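Cytochrome P450 (Rhodococcus erythropolis, PDB 3WEC) hydroxylates the quinoline nitrogen of aurachin precursors as a haem-dependent cytochrome P450 monooxygenase, a step essential for the antibiotic activity of these alkaloids. Local coordinates at residues A46-A50 and D322-L327; I164-P168 and P221-V225; S207-R212 and A244-L248; T268-H272 and V293-E297; R381-V387 and L405-R411. One frame throughout, in Å; residues are numbered along the deposited sequence.

In the fold
Contact 1 (46-50 with 322-327) lies in the mixed sheet and brings together segments 272 residues apart at their closest ends; contacts 2, 3 and 4 fall inside the loop it closes, and contact 5 follows it. Contacts 1 and 2 lie on opposite sides of the chain's centre, centres about 37 Å apart. Contacts 2 and 3, centres about 12 Å apart, alternate in sequence and touch where I167 CD1 meets F211 CE1 at 3.6 Å. Contacts 3 and 4 share helix 240-271, although their centres are about 35 Å apart. Contacts 4 and 5, centres about 14 Å apart, meet at S270. Sequence-distant parts are thus tied together around the haem and the bound intermediate.

Contact 1: residues A46-A50 and D322-L327; sequences AWIVA and DAVMVL
Strands 47-49 and 323-326 run parallel, their short axes approaching to 4.6 Å at 25°, in the mixed five-stranded sheet of the P450 fold. The register pairs W47 with V324, I48 with M325 and V49 with V326, at CA-CA distances of 4.5, 4.9 and 5.1 Å. W47 and V49 bond to A323, M325 and L327: W47 N donates to A323 O (2.8 Å), M325 N to W47 O (2.7 Å), V49 N to M325 O (3.0 Å) and L327 N, at a helix N-cap position, to V49 O (2.9 Å). The I48 backbone bonds instead to H40, and that of D322, V324 and V326 to A307, R305 and A303; A50 bonds through its backbone to P38, and A50 O to S330 OG. W47, chi1 m and chi2 87°, sends NE1 to D322 OD2 at 2.7 Å. W47, V49, V324 and V326 share one sheet face, V49 CG2 lying 3.9 Å from V324 CG1; I48 and M325 share the other, I48 CD1 lying 3.6 Å from M325 CB. The M325 side chain is about 5 Å from the bound intermediate. Four backbone bonds and one indole-carboxylate bond thus fix the register, leaving mostly apolar side chains on both faces.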
# COMPACT_ATOMS: atom_id res chain seq x y z
N ALA A 46 13.65 -8.93 -12.94
CA ALA A 46 12.78 -7.97 -13.64
C ALA A 46 13.48 -6.73 -14.23
O ALA A 46 14.63 -6.45 -13.93
CB ALA A 46 11.67 -7.54 -12.71
N TRP A 47 12.75 -6.00 -15.07
CA TRP A 47 13.14 -4.66 -15.49
C TRP A 47 12.85 -3.67 -14.40
O TRP A 47 11.94 -3.88 -13.60
CB TRP A 47 12.34 -4.29 -16.73
CG TRP A 47 12.81 -5.09 -17.91
CD1 TRP A 47 12.38 -6.36 -18.31
CD2 TRP A 47 13.89 -4.74 -18.84
NE1 TRP A 47 13.08 -6.79 -19.40
CE2 TRP A 47 13.99 -5.87 -19.78
CE3 TRP A 47 14.72 -3.64 -19.01
CZ2 TRP A 47 14.92 -5.87 -20.83
CZ3 TRP A 47 15.65 -3.65 -20.06
CH2 TRP A 47 15.73 -4.74 -20.96
N ILE A 48 13.63 -2.59 -14.35
CA ILE A 48 13.46 -1.53 -13.34
C ILE A 48 13.26 -0.22 -14.07
O ILE A 48 14.02 0.10 -14.96
CB ILE A 48 14.67 -1.42 -12.38
CG1 ILE A 48 15.12 -2.80 -11.87
CG2 ILE A 48 14.35 -0.52 -11.20
CD1 ILE A 48 14.11 -3.57 -11.02
N VAL A 49 12.23 0.54 -13.70
CA VAL A 49 11.88 1.76 -14.43
C VAL A 49 11.83 2.96 -13.47
O VAL A 49 11.14 2.90 -12.45
CB VAL A 49 10.52 1.62 -15.16
CG1 VAL A 49 10.08 2.95 -15.76
CG2 VAL A 49 10.60 0.56 -16.25
N ALA A 50 12.55 4.05 -13.82
CA ALA A 50 12.84 5.11 -12.84
C ALA A 50 12.25 6.52 -13.12
O ALA A 50 12.06 7.32 -12.20
CB ALA A 50 14.35 5.21 -12.60
N ASP A 322 8.00 -10.68 -19.55
CA ASP A 322 8.99 -10.08 -18.65
C ASP A 322 8.25 -9.33 -17.55
O ASP A 322 7.20 -8.71 -17.79
CB ASP A 322 9.91 -9.11 -19.39
CG ASP A 322 11.07 -9.80 -20.13
OD1 ASP A 322 11.02 -11.03 -20.41
OD2 ASP A 322 12.04 -9.08 -20.46
N ALA A 323 8.80 -9.41 -16.34
CA ALA A 323 8.35 -8.63 -15.19
C ALA A 323 9.00 -7.25 -15.22
O ALA A 323 10.17 -7.10 -15.57
CB ALA A 323 8.70 -9.35 -13.91
N VAL A 324 8.21 -6.23 -14.88
CA VAL A 324 8.65 -4.85 -14.89
C VAL A 324 8.28 -4.26 -13.53
O VAL A 324 7.12 -4.30 -13.10
CB VAL A 324 7.96 -4.03 -16.01
CG1 VAL A 324 8.27 -2.55 -15.88
CG2 VAL A 324 8.38 -4.56 -17.37
N MET A 325 9.30 -3.73 -12.87
CA MET A 325 9.19 -3.13 -11.57
C MET A 325 9.10 -1.63 -11.79
O MET A 325 10.05 -1.01 -12.27
CB MET A 325 10.49 -3.44 -10.83
CG MET A 325 10.30 -3.92 -9.43
SD MET A 325 9.49 -5.53 -9.46
CE MET A 325 10.95 -6.52 -9.11
N VAL A 326 7.97 -1.03 -11.45
CA VAL A 326 7.82 0.40 -11.69
C VAL A 326 8.15 1.19 -10.43
O VAL A 326 7.44 1.06 -9.43
CB VAL A 326 6.39 0.73 -12.18
CG1 VAL A 326 6.18 2.24 -12.25
CG2 VAL A 326 6.14 0.10 -13.53
N LEU A 327 9.21 2.00 -10.46
CA LEU A 327 9.64 2.74 -9.25
C LEU A 327 8.85 4.01 -9.01
O LEU A 327 9.29 5.11 -9.37
CB LEU A 327 11.13 3.10 -9.32
CG LEU A 327 12.21 2.24 -8.66
CD1 LEU A 327 11.87 0.76 -8.50
CD2 LEU A 327 13.47 2.43 -9.48

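Contact 2: residues I164-P168 and P221-V225; sequences ILGIP and PEGLV
Two main-chain hydrogen bonds join the C-terminal end of helix 155-165 to the first turn of helix 224-230. V225 N donates to L165 O at 3.3 Å with a 159° angle at the hydrogen; L224 N reaches I164 O at 2.9 Å, but its 124° angle makes that bond weak. Carbonyls at the end of one helix thereby meet amides at the start of the next. G166 (phi 82°, psi 40°) leaves the helix in a Schellman motif, while G223 (phi 142°, psi -159°) occupies the N-cap position of the second helix. Their CA atoms are 4.4 Å apart, and a CB on either would clash: with E222 O from G166, with G166 N and I164 O from G223. E222 faces away from the contact and forms salt bridges with R226 and R227.

Apolar packing surrounds this junction. L224, chi1 t and chi2 p, points toward the helix end, with its CD2 4.3 Å from L165 CD2; V225, chi1 t, brings CG2 to 3.2 Å from L165 O and 4.2 Å from L165 CD2. Farther out, P221 CD packs 3.8 Å from P168 CG and 3.3 Å from G166 O. L165 and V225 also both touch C247 of helix 240-271. In the P450 fold, the Schellman C-terminus of helix 155-165 here meets the N-terminus of helix 224-230.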
# COMPACT_ATOMS: atom_id res chain seq x y z
N ILE A 164 -15.48 -0.36 8.40
CA ILE A 164 -15.87 -0.50 6.98
C ILE A 164 -16.48 -1.90 6.64
O ILE A 164 -17.49 -1.98 5.94
CB ILE A 164 -14.69 -0.21 5.99
CG1 ILE A 164 -13.97 1.13 6.26
CG2 ILE A 164 -15.18 -0.23 4.54
CD1 ILE A 164 -14.71 2.38 5.82
N LEU A 165 -15.86 -2.97 7.12
CA LEU A 165 -16.27 -4.36 6.81
C LEU A 165 -17.54 -4.87 7.54
O LEU A 165 -18.20 -5.81 7.08
CB LEU A 165 -15.13 -5.31 7.12
CG LEU A 165 -13.89 -5.39 6.23
CD1 LEU A 165 -12.65 -5.78 7.05
CD2 LEU A 165 -14.12 -6.42 5.16
N GLY A 166 -17.85 -4.26 8.69
CA GLY A 166 -19.03 -4.64 9.46
C GLY A 166 -18.68 -5.86 10.28
O GLY A 166 -19.49 -6.79 10.39
N ILE A 167 -17.46 -5.87 10.82
CA ILE A 167 -17.07 -6.96 11.74
C ILE A 167 -17.85 -6.78 13.07
O ILE A 167 -17.79 -5.72 13.69
CB ILE A 167 -15.55 -7.01 11.98
CG1 ILE A 167 -14.76 -7.12 10.65
CG2 ILE A 167 -15.18 -8.12 12.95
CD1 ILE A 167 -14.99 -8.38 9.83
N PRO A 168 -18.59 -7.82 13.48
CA PRO A 168 -19.42 -7.81 14.70
C PRO A 168 -18.53 -7.60 15.92
O PRO A 168 -17.37 -8.02 15.91
CB PRO A 168 -20.04 -9.21 14.73
CG PRO A 168 -19.91 -9.75 13.33
CD PRO A 168 -18.70 -9.09 12.73
N PRO A 221 -23.38 -7.27 10.23
CA PRO A 221 -23.72 -5.86 10.39
C PRO A 221 -23.71 -5.11 9.05
O PRO A 221 -23.14 -5.61 8.06
CB PRO A 221 -22.59 -5.35 11.29
CG PRO A 221 -22.28 -6.52 12.16
CD PRO A 221 -22.48 -7.75 11.30
N GLU A 222 -24.33 -3.93 9.03
CA GLU A 222 -24.11 -2.94 7.97
C GLU A 222 -22.62 -2.78 7.65
O GLU A 222 -21.79 -2.68 8.56
CB GLU A 222 -24.66 -1.57 8.38
CG GLU A 222 -26.16 -1.48 8.59
CD GLU A 222 -26.99 -1.59 7.31
OE1 GLU A 222 -26.42 -1.74 6.20
OE2 GLU A 222 -28.24 -1.54 7.43
N GLY A 223 -22.27 -2.77 6.36
CA GLY A 223 -20.86 -2.66 5.95
C GLY A 223 -20.52 -3.51 4.74
O GLY A 223 -21.40 -3.92 4.00
N LEU A 224 -19.23 -3.81 4.58
CA LEU A 224 -18.68 -4.22 3.29
C LEU A 224 -18.98 -5.65 2.96
O LEU A 224 -19.41 -5.92 1.85
CB LEU A 224 -17.15 -3.97 3.19
CG LEU A 224 -16.63 -4.16 1.76
CD1 LEU A 224 -17.26 -3.13 0.83
CD2 LEU A 224 -15.11 -4.14 1.67
N VAL A 225 -18.78 -6.55 3.93
CA VAL A 225 -19.12 -7.96 3.76
C VAL A 225 -20.54 -8.08 3.28
O VAL A 225 -20.81 -8.81 2.33
CB VAL A 225 -18.99 -8.80 5.05
CG1 VAL A 225 -19.23 -10.25 4.72
CG2 VAL A 225 -17.61 -8.63 5.64

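Contact 3: residues S207-R212 and A244-L248; sequences SIDYFR and AATCL
Helix 194-216 crosses the long helix 240-271 here, in the helix-rich part of the P450 fold; by family topology these are probably helices G and I. The axes of segments 207-212 and 244-248 approach to 8.5 Å, with a signed crossing angle of 125°. Both segments are regular alpha helix, and the nearest CA pair is F211 and A244, 4.9 Å apart.

No hydrogen bond spans the interface. Polar groups instead find partners elsewhere: S207 OG bonds to A203 O within its helix, and R212, whose NH2 lies 3.5 Å from D209 OD1 in a salt bridge, makes another through NE to D241.

Apolar contacts centre on A244, whose small side chain points toward the other helix and permits the close approach. Its CB lies 3.8 Å from R212 CG and 3.9 Å from F211 CB. I208 (chi1 m, chi2 t) places CD1 3.8 Å from L248 CD1.

Van der Waals contacts with polar atoms put A244 CB 3.7 Å from I208 O and 3.6 Å from R212 N, and S207 OG 3.7 Å from L248 CD2.

The aromatic contacts belong to F211, chi1 m and chi2 -49°. C247, chi1 m, covers one ring face: SG makes a sulfur-aromatic contact 4.5 Å from the F211 ring centroid, and C247 CB makes a CH-pi contact 3.4 Å from that centroid, 13° off the ring normal.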
# COMPACT_ATOMS: atom_id res chain seq x y z
N SER A 207 -9.10 -16.58 7.99
CA SER A 207 -9.81 -15.33 7.77
C SER A 207 -10.65 -15.42 6.49
O SER A 207 -11.72 -14.80 6.36
CB SER A 207 -8.83 -14.12 7.71
OG SER A 207 -7.94 -14.25 6.63
N ILE A 208 -10.18 -16.23 5.55
CA ILE A 208 -10.99 -16.62 4.43
C ILE A 208 -12.17 -17.52 4.89
O ILE A 208 -13.31 -17.33 4.40
CB ILE A 208 -10.15 -17.26 3.30
CG1 ILE A 208 -9.43 -16.15 2.52
CG2 ILE A 208 -11.04 -18.11 2.36
CD1 ILE A 208 -8.37 -16.69 1.57
N ASP A 209 -11.92 -18.48 5.78
CA ASP A 209 -13.00 -19.34 6.33
C ASP A 209 -14.08 -18.47 6.99
O ASP A 209 -15.28 -18.54 6.64
CB ASP A 209 -12.47 -20.35 7.38
CG ASP A 209 -12.54 -21.79 6.89
OD1 ASP A 209 -11.82 -22.15 5.93
OD2 ASP A 209 -13.34 -22.58 7.48
N TYR A 210 -13.61 -17.66 7.93
CA TYR A 210 -14.45 -16.73 8.65
C TYR A 210 -15.23 -15.78 7.71
O TYR A 210 -16.41 -15.54 7.92
CB TYR A 210 -13.59 -15.93 9.58
CG TYR A 210 -14.29 -14.76 10.15
CD1 TYR A 210 -15.05 -14.90 11.29
CD2 TYR A 210 -14.19 -13.51 9.58
CE1 TYR A 210 -15.73 -13.85 11.83
CE2 TYR A 210 -14.88 -12.44 10.12
CZ TYR A 210 -15.65 -12.63 11.24
OH TYR A 210 -16.36 -11.63 11.85
N PHE A 211 -14.56 -15.22 6.70
CA PHE A 211 -15.25 -14.28 5.78
C PHE A 211 -16.40 -14.90 5.00
O PHE A 211 -17.46 -14.29 4.95
CB PHE A 211 -14.29 -13.47 4.89
CG PHE A 211 -13.68 -12.27 5.59
CD1 PHE A 211 -14.49 -11.37 6.31
CD2 PHE A 211 -12.31 -12.02 5.53
CE1 PHE A 211 -13.93 -10.26 6.95
CE2 PHE A 211 -11.75 -10.93 6.21
CZ PHE A 211 -12.57 -10.05 6.91
N ARG A 212 -16.21 -16.10 4.44
CA ARG A 212 -17.30 -16.90 3.82
C ARG A 212 -18.55 -16.95 4.71
O ARG A 212 -19.63 -16.51 4.32
CB ARG A 212 -16.88 -18.35 3.57
CG ARG A 212 -15.74 -18.54 2.61
CD ARG A 212 -15.74 -20.01 2.19
NE ARG A 212 -14.63 -20.31 1.28
CZ ARG A 212 -13.49 -20.91 1.63
NH1 ARG A 212 -12.58 -21.13 0.69
NH2 ARG A 212 -13.23 -21.28 2.90
N ALA A 244 -15.19 -13.55 -0.04
CA ALA A 244 -14.25 -13.81 1.05
C ALA A 244 -12.81 -13.45 0.66
O ALA A 244 -12.06 -12.88 1.48
CB ALA A 244 -14.34 -15.25 1.46
N ALA A 245 -12.42 -13.78 -0.57
CA ALA A 245 -11.10 -13.39 -1.05
C ALA A 245 -10.86 -11.86 -1.14
O ALA A 245 -9.80 -11.39 -0.72
CB ALA A 245 -10.75 -14.11 -2.35
N THR A 246 -11.85 -11.13 -1.66
CA THR A 246 -11.96 -9.68 -1.59
C THR A 246 -11.90 -9.09 -0.18
O THR A 246 -11.19 -8.11 0.08
CB THR A 246 -13.32 -9.21 -2.19
OG1 THR A 246 -13.41 -9.62 -3.53
CG2 THR A 246 -13.46 -7.72 -2.05
N CYS A 247 -12.65 -9.65 0.74
CA CYS A 247 -12.48 -9.22 2.16
C CYS A 247 -11.03 -9.28 2.65
O CYS A 247 -10.50 -8.29 3.22
CB CYS A 247 -13.47 -9.93 3.07
SG CYS A 247 -15.18 -9.42 2.71
N LEU A 248 -10.36 -10.41 2.41
CA LEU A 248 -8.94 -10.58 2.78
C LEU A 248 -8.09 -9.55 2.02
O LEU A 248 -7.15 -8.97 2.58
CB LEU A 248 -8.43 -11.97 2.41
CG LEU A 248 -7.31 -12.73 3.14
CD1 LEU A 248 -6.43 -13.43 2.15
CD2 LEU A 248 -6.43 -11.98 4.12

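Contact 4: residues T268-H272 and V293-E297; sequences TFSRH and VLRFE
T268 carries the largest buried area here, pointing from the last turn of helix 240-271 toward the end of helix 286-296. With chi1 m its CG2 lies 3.8 Å from F296 CD2 and its OG1 3.6 Å from E297 CG, while OG1 hydrogen-bonds to N264 O. V293, chi1 t, comes next: its CG2 is 4.2 Å from F269 CE2. The nearest CA pair, T268 and V293, is 7.5 Å apart. F296, chi1 t and chi2 75°, also meets H272, with NE2 of H272 4.1 Å from F296 CE2 and ring planes at 84°. No hydrogen bond crosses. R271 NH1 and E297 OE2, 4.2 Å apart, are beyond salt-bridge range; their residues have stronger partners in E389 and R400 respectively. The contact joins the C-terminal ends of two helices of the P450 fold, probably the I-helix and the K-helix: E292 and R295, linked by a salt bridge from R295 NE to E292 OE1, have the spacing of the K-helix ExxR motif.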
# COMPACT_ATOMS: atom_id res chain seq x y z
N THR A 268 8.87 12.61 8.41
CA THR A 268 9.00 13.78 7.51
C THR A 268 8.70 15.14 8.18
O THR A 268 9.43 16.11 7.98
CB THR A 268 8.13 13.56 6.25
OG1 THR A 268 8.40 12.28 5.71
CG2 THR A 268 8.41 14.61 5.17
N PHE A 269 7.66 15.24 8.99
CA PHE A 269 7.46 16.48 9.75
C PHE A 269 8.48 16.71 10.88
O PHE A 269 8.67 17.84 11.33
CB PHE A 269 6.01 16.61 10.25
CG PHE A 269 5.02 16.90 9.15
CD1 PHE A 269 5.17 18.01 8.33
CD2 PHE A 269 3.93 16.09 8.96
CE1 PHE A 269 4.26 18.28 7.32
CE2 PHE A 269 3.01 16.35 7.95
CZ PHE A 269 3.18 17.46 7.13
N SER A 270 9.16 15.65 11.33
CA SER A 270 10.26 15.74 12.29
C SER A 270 11.45 16.37 11.59
O SER A 270 12.12 17.28 12.11
CB SER A 270 10.64 14.35 12.81
OG SER A 270 11.61 14.43 13.86
N ARG A 271 11.71 15.90 10.38
CA ARG A 271 12.81 16.40 9.59
C ARG A 271 12.57 17.80 9.01
O ARG A 271 13.53 18.49 8.69
CB ARG A 271 13.16 15.39 8.51
CG ARG A 271 13.97 14.22 9.04
CD ARG A 271 13.93 13.10 8.04
NE ARG A 271 14.70 11.94 8.49
CZ ARG A 271 14.76 10.79 7.82
NH1 ARG A 271 14.10 10.64 6.67
NH2 ARG A 271 15.46 9.78 8.29
N HIS A 272 11.31 18.21 8.85
CA HIS A 272 11.00 19.54 8.24
C HIS A 272 9.97 20.30 9.04
O HIS A 272 8.81 20.43 8.62
CB HIS A 272 10.54 19.38 6.76
CG HIS A 272 11.47 18.50 5.91
ND1 HIS A 272 12.64 18.95 5.38
CD2 HIS A 272 11.36 17.16 5.53
CE1 HIS A 272 13.23 17.95 4.69
NE2 HIS A 272 12.44 16.86 4.78
N VAL A 293 3.26 14.25 1.37
CA VAL A 293 3.84 13.14 2.13
C VAL A 293 3.89 11.91 1.20
O VAL A 293 4.95 11.31 0.96
CB VAL A 293 3.02 12.89 3.44
CG1 VAL A 293 3.47 11.66 4.18
CG2 VAL A 293 3.10 14.11 4.35
N LEU A 294 2.74 11.58 0.62
CA LEU A 294 2.60 10.34 -0.15
C LEU A 294 3.52 10.37 -1.36
O LEU A 294 4.06 9.30 -1.76
CB LEU A 294 1.14 10.11 -0.59
CG LEU A 294 0.12 9.53 0.38
CD1 LEU A 294 -1.28 9.79 -0.10
CD2 LEU A 294 0.25 8.05 0.66
N ARG A 295 3.73 11.58 -1.91
CA ARG A 295 4.69 11.79 -3.00
C ARG A 295 6.16 11.66 -2.54
O ARG A 295 6.93 10.92 -3.16
CB ARG A 295 4.49 13.15 -3.70
CG ARG A 295 5.33 13.27 -4.96
CD ARG A 295 5.51 14.71 -5.43
NE ARG A 295 6.20 15.62 -4.52
CZ ARG A 295 7.53 15.72 -4.35
NH1 ARG A 295 8.38 14.94 -5.01
NH2 ARG A 295 8.02 16.63 -3.52
N PHE A 296 6.51 12.40 -1.49
CA PHE A 296 7.87 12.45 -0.91
C PHE A 296 8.27 11.14 -0.25
O PHE A 296 9.41 10.73 -0.32
CB PHE A 296 7.96 13.60 0.13
CG PHE A 296 9.36 13.96 0.52
CD1 PHE A 296 10.18 14.70 -0.32
CD2 PHE A 296 9.85 13.62 1.78
CE1 PHE A 296 11.48 15.06 0.07
CE2 PHE A 296 11.15 13.97 2.17
CZ PHE A 296 11.96 14.71 1.32
N GLU A 297 7.33 10.50 0.44
CA GLU A 297 7.67 9.25 1.12
C GLU A 297 6.54 8.23 0.93
O GLU A 297 5.78 7.98 1.85
CB GLU A 297 7.93 9.48 2.62
CG GLU A 297 9.25 10.18 2.97
CD GLU A 297 10.46 9.27 2.97
OE1 GLU A 297 10.35 8.11 2.52
OE2 GLU A 297 11.55 9.72 3.40

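Contact 5: residues R381-V387 and L405-R411; sequences RYRSIEV and LSVAVSR
This is a two-stranded antiparallel sheet near the C-terminus, pairing strand 384-387, just after helix 364-381, with strand 407-410. Their short axes approach to 4.5 Å at 168°. S384-S410 and E386-A408 are hydrogen-bonded pairs; I385-V409 and V387-V407 are non-hydrogen-bonded pairs. E386 N donates to A408 O (2.9 Å) and A408 N to E386 O (2.7 Å), while S410 N donates to S384 O (3.3 Å). At the S384-S410 pair the second bond comes from R383 N, which donates to S410 O at 2.6 Å. CA-H...O contacts join the rungs, including V387 CA to S406 O at 3.2 Å.

One face carries I385, V387, V407 and V409, with I385 CD1 3.9 Å from V407 CB. The other bears S384, E386, A408 and S410, where E386 CG meets A408 CB at 3.5 Å. Y382, chi1 m, turns a ring face to V409 CG2, a CH-pi contact 3.4 Å from the Y382 ring centroid. R411 curls back so that NH1 donates to R381 O at 3.3 Å; R381 NH2 and R411 NH2 are only 2.9 Å apart, two like charges, with E143 forming a salt bridge to R381.

I385 and L405 rest on L266 of helix 240-271, whose S270 OG bonds to V387 N; L405 and V407 touch A148 of helix 148-153, and Y382 OH bonds to V139 O of helix 128-141.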
# COMPACT_ATOMS: atom_id res chain seq x y z
N ARG A 381 -3.58 19.32 17.61
CA ARG A 381 -3.14 18.91 18.94
C ARG A 381 -1.68 19.32 19.32
O ARG A 381 -1.40 19.64 20.48
CB ARG A 381 -3.30 17.39 19.07
CG ARG A 381 -3.12 16.92 20.49
CD ARG A 381 -3.69 15.53 20.78
NE ARG A 381 -3.60 15.39 22.23
CZ ARG A 381 -4.54 15.84 23.08
NH1 ARG A 381 -5.68 16.35 22.62
NH2 ARG A 381 -4.34 15.73 24.38
N TYR A 382 -0.75 19.28 18.36
CA TYR A 382 0.69 19.37 18.67
C TYR A 382 1.39 20.50 17.93
O TYR A 382 1.11 20.75 16.75
CB TYR A 382 1.41 18.01 18.41
CG TYR A 382 0.84 16.83 19.20
CD1 TYR A 382 0.84 16.85 20.59
CD2 TYR A 382 0.29 15.71 18.55
CE1 TYR A 382 0.32 15.80 21.33
CE2 TYR A 382 -0.24 14.64 19.28
CZ TYR A 382 -0.22 14.71 20.68
OH TYR A 382 -0.71 13.71 21.48
N ARG A 383 2.28 21.20 18.62
CA ARG A 383 3.09 22.26 18.00
C ARG A 383 4.34 21.70 17.28
O ARG A 383 4.77 22.25 16.26
CB ARG A 383 3.46 23.38 18.99
CG ARG A 383 4.82 23.26 19.70
CD ARG A 383 5.62 24.58 19.78
NE ARG A 383 4.76 25.75 19.88
CZ ARG A 383 4.23 26.39 18.83
NH1 ARG A 383 4.49 25.99 17.59
NH2 ARG A 383 3.44 27.44 19.02
N SER A 384 4.91 20.62 17.82
CA SER A 384 6.10 20.01 17.24
C SER A 384 6.04 18.48 17.37
O SER A 384 5.40 17.93 18.29
CB SER A 384 7.37 20.55 17.89
OG SER A 384 7.53 20.01 19.19
N ILE A 385 6.67 17.81 16.42
CA ILE A 385 6.92 16.38 16.54
C ILE A 385 8.37 16.12 16.16
O ILE A 385 8.91 16.72 15.23
CB ILE A 385 5.90 15.49 15.75
CG1 ILE A 385 6.57 14.61 14.70
CG2 ILE A 385 4.71 16.28 15.20
CD1 ILE A 385 6.74 13.18 15.16
N GLU A 386 9.03 15.28 16.94
CA GLU A 386 10.38 14.86 16.61
C GLU A 386 10.57 13.36 16.83
O GLU A 386 10.26 12.83 17.90
CB GLU A 386 11.39 15.66 17.40
CG GLU A 386 10.99 15.86 18.85
CD GLU A 386 11.33 17.25 19.38
OE1 GLU A 386 12.51 17.47 19.72
OE2 GLU A 386 10.41 18.09 19.48
N VAL A 387 11.09 12.69 15.81
CA VAL A 387 11.37 11.27 15.89
C VAL A 387 12.86 11.03 16.14
O VAL A 387 13.71 11.78 15.63
CB VAL A 387 10.85 10.51 14.64
CG1 VAL A 387 9.45 10.98 14.27
CG2 VAL A 387 11.80 10.67 13.46
N LEU A 405 9.39 3.32 16.23
CA LEU A 405 9.47 4.78 16.11
C LEU A 405 9.27 5.43 17.47
O LEU A 405 8.25 5.19 18.13
CB LEU A 405 8.43 5.29 15.08
CG LEU A 405 8.63 6.67 14.44
CD1 LEU A 405 9.90 6.76 13.58
CD2 LEU A 405 7.40 7.04 13.62
N SER A 406 10.28 6.18 17.93
CA SER A 406 10.14 6.96 19.16
C SER A 406 9.86 8.39 18.78
O SER A 406 10.64 8.99 18.05
CB SER A 406 11.41 6.91 19.99
OG SER A 406 11.97 5.64 19.77
N VAL A 407 8.75 8.93 19.25
CA VAL A 407 8.42 10.30 18.91
C VAL A 407 8.23 11.12 20.15
O VAL A 407 7.54 10.71 21.09
CB VAL A 407 7.22 10.45 17.92
CG1 VAL A 407 6.89 9.13 17.22
CG2 VAL A 407 5.99 11.01 18.58
N ALA A 408 8.87 12.28 20.16
CA ALA A 408 8.60 13.29 21.16
C ALA A 408 7.62 14.27 20.54
O ALA A 408 7.67 14.57 19.35
CB ALA A 408 9.87 13.99 21.58
N VAL A 409 6.74 14.76 21.38
CA VAL A 409 5.58 15.49 20.94
C VAL A 409 5.36 16.64 21.94
O VAL A 409 5.74 16.52 23.11
CB VAL A 409 4.40 14.52 20.94
CG1 VAL A 409 3.61 14.62 22.25
CG2 VAL A 409 3.54 14.74 19.72
N SER A 410 4.77 17.74 21.48
CA SER A 410 4.56 18.93 22.33
C SER A 410 3.27 19.69 21.95
O SER A 410 2.95 19.82 20.77
CB SER A 410 5.79 19.83 22.27
OG SER A 410 5.44 21.17 22.47
N ARG A 411 2.55 20.18 22.97
CA ARG A 411 1.19 20.75 22.80
C ARG A 411 1.14 22.20 22.30
O ARG A 411 1.45 23.14 23.03
CB ARG A 411 0.39 20.60 24.10
CG ARG A 411 0.19 19.15 24.53
CD ARG A 411 -0.84 18.43 23.65
NE ARG A 411 -2.09 18.21 24.39
CZ ARG A 411 -3.28 18.87 24.14
NH1 ARG A 411 -3.35 19.76 23.14
NH2 ARG A 411 -4.34 18.59 24.90